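Local atomic coordinates of prenylcyclase (Actinoplanes teichomyceticus, PDB entry 6IJ1), a protein that is probably an enzyme of prenyl metabolism, named a prenylcyclase and classed with prenyltransferases. Residues A49-L52 and V53-H57. Residues are numbered along the deposited sequence; the frame is centred on the assembly and turned at random.
Sequences AGVL and VQLPH
The amide of Q54 lies almost level with the carbonyl oxygen of G50, which sits only 11° out of the amide plane and accepts a hydrogen bond of 2.8 Å from NE2 at the amide's edge. Relative to the G50 carbonyl, however, the donor stands above the plane, 47° out of it. Glutamine suits this place because its chain, turned beside its backbone N at the first torsion and extended beyond CG, runs back along the helix end and still offers OE1 to Q335 of helix 327-341, so both ends of the amide are held. V53 CG2 meets the same G50 oxygen at 3.5 Å, while V53 CG1 lies by the carbonyl of A49, which the V53 N-H approaches nearly head-on. Next, Q54 N reaches V51 O at 3.0 Å, and L55 N closes a type I turn on L52 O at 3.2 Å. L55, its CG anti to its own carbonyl carbon (chi1 -61°), directs its side chain back toward 49-52, so that CG lies 3.4 Å from V51 O and CD1 meets V51 CG1 and L52 CD2. These branched apolar side chains suit the buried side, where L52 touches L21 and L55 touches V18 of helix 10-23. A water bridges L52 O and L55 O, though it may not give a proton to both at once. Thus A49 O keeps its i+4 helical bond, while V51 O and L52 O accept i+3 bonds and G50 O the Q54 amide as the chain leaves for helix 58-71.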
ATOM      1  N   ALA A  49       9.415  -6.658   0.702  1.00 15.84           N
ATOM      2  CA  ALA A  49      10.241  -7.270  -0.346  1.00 15.74           C
ATOM      3  C   ALA A  49      10.155  -6.479  -1.632  1.00 14.95           C
ATOM      4  O   ALA A  49      11.173  -6.293  -2.314  1.00 16.00           O
ATOM      5  CB  ALA A  49       9.814  -8.729  -0.599  1.00 15.66           C
ATOM      6  N   GLY A  50       8.949  -5.980  -1.972  1.00 14.43           N
ATOM      7  CA  GLY A  50       8.800  -5.257  -3.238  1.00 15.59           C
ATOM      8  C   GLY A  50       9.617  -3.983  -3.277  1.00 16.78           C
ATOM      9  O   GLY A  50      10.148  -3.592  -4.319  1.00 18.15           O
ATOM     10  N   VAL A  51       9.763  -3.308  -2.134  1.00 15.71           N
ATOM     11  CA  VAL A  51      10.619  -2.118  -2.095  1.00 16.72           C
ATOM     12  C   VAL A  51      12.087  -2.531  -2.191  1.00 17.68           C
ATOM     13  O   VAL A  51      12.873  -1.950  -2.966  1.00 18.91           O
ATOM     14  CB  VAL A  51      10.341  -1.298  -0.812  1.00 16.72           C
ATOM     15  CG1 VAL A  51      11.351  -0.160  -0.704  1.00 18.56           C
ATOM     16  CG2 VAL A  51       8.915  -0.721  -0.858  1.00 16.45           C
ATOM     17  N   LEU A  52      12.473  -3.561  -1.426  1.00 17.82           N
ATOM     18  CA  LEU A  52      13.877  -3.954  -1.348  1.00 16.67           C
ATOM     19  C   LEU A  52      14.394  -4.386  -2.714  1.00 17.06           C
ATOM     20  O   LEU A  52      15.537  -4.097  -3.033  1.00 21.65           O
ATOM     21  CB  LEU A  52      14.060  -5.064  -0.313  1.00 16.47           C
ATOM     22  CG  LEU A  52      13.927  -4.635   1.156  1.00 18.52           C
ATOM     23  CD1 LEU A  52      14.037  -5.822   2.086  1.00 22.01           C
ATOM     24  CD2 LEU A  52      14.977  -3.588   1.523  1.00 20.03           C
ATOM     25  N   VAL A  53      13.579  -5.069  -3.529  1.00 17.49           N
ATOM     26  CA  VAL A  53      14.155  -5.544  -4.798  1.00 19.05           C
ATOM     27  C   VAL A  53      14.390  -4.409  -5.784  1.00 22.61           C
ATOM     28  O   VAL A  53      15.067  -4.618  -6.804  1.00 23.35           O
ATOM     29  CB  VAL A  53      13.298  -6.656  -5.476  1.00 17.58           C
ATOM     30  CG1 VAL A  53      13.175  -7.914  -4.617  1.00 19.56           C
ATOM     31  CG2 VAL A  53      11.908  -6.165  -5.929  1.00 18.66           C
ATOM     32  N   GLN A  54      13.911  -3.194  -5.512  1.00 18.78           N
ATOM     33  CA  GLN A  54      14.121  -2.031  -6.367  1.00 20.27           C
ATOM     34  C   GLN A  54      15.284  -1.146  -5.926  1.00 25.52           C
ATOM     35  O   GLN A  54      15.561  -0.139  -6.598  1.00 29.15           O
ATOM     36  CB  GLN A  54      12.862  -1.184  -6.406  1.00 21.42           C
ATOM     37  CG  GLN A  54      11.663  -1.915  -6.946  1.00 18.99           C
ATOM     38  CD  GLN A  54      10.425  -1.038  -6.836  1.00 24.82           C
ATOM     39  OE1 GLN A  54      10.357   0.053  -7.436  1.00 26.20           O
ATOM     40  NE2 GLN A  54       9.475  -1.454  -5.983  1.00 21.20           N
ATOM     41  N   LEU A  55      15.949  -1.455  -4.813  1.00 23.47           N
ATOM     42  CA  LEU A  55      17.014  -0.636  -4.260  1.00 26.36           C
ATOM     43  C   LEU A  55      18.358  -1.156  -4.738  1.00 26.08           C
ATOM     44  O   LEU A  55      18.532  -2.356  -4.939  1.00 26.81           O
ATOM     45  CB  LEU A  55      16.972  -0.655  -2.734  1.00 23.70           C
ATOM     46  CG  LEU A  55      15.639  -0.075  -2.219  1.00 21.15           C
ATOM     47  CD1 LEU A  55      15.629  -0.097  -0.696  1.00 22.79           C
ATOM     48  CD2 LEU A  55      15.385   1.331  -2.744  1.00 23.06           C
ATOM     49  N   PRO A  56      19.339  -0.264  -4.882  1.00 29.18           N
ATOM     50  CA  PRO A  56      20.652  -0.675  -5.413  1.00 35.01           C
ATOM     51  C   PRO A  56      21.578  -1.204  -4.321  1.00 30.36           C
ATOM     52  O   PRO A  56      22.639  -0.627  -4.009  1.00 36.76           O
ATOM     53  CB  PRO A  56      21.159   0.624  -6.046  1.00 33.82           C
ATOM     54  CG  PRO A  56      20.646   1.706  -5.095  1.00 33.75           C
ATOM     55  CD  PRO A  56      19.239   1.197  -4.693  1.00 30.97           C
ATOM     56  N   HIS A  57      21.191  -2.333  -3.726  1.00 25.69           N
ATOM     57  CA  HIS A  57      21.946  -2.935  -2.635  1.00 26.72           C
ATOM     58  C   HIS A  57      21.788  -4.438  -2.774  1.00 28.31           C
ATOM     59  O   HIS A  57      20.671  -4.957  -2.778  1.00 25.95           O
ATOM     60  CB  HIS A  57      21.454  -2.405  -1.253  1.00 28.09           C
ATOM     61  CG  HIS A  57      21.749  -0.942  -1.029  1.00 36.28           C
ATOM     62  ND1 HIS A  57      23.013  -0.465  -0.728  1.00 41.78           N
ATOM     63  CD2 HIS A  57      20.950   0.155  -1.109  1.00 38.92           C
ATOM     64  CE1 HIS A  57      22.973   0.852  -0.607  1.00 39.73           C
ATOM     65  NE2 HIS A  57      21.736   1.256  -0.839  1.00 35.26           N
TER
HETATM   66  O   HOH W   1      17.796  -4.864  -4.764  1.00 35.94           O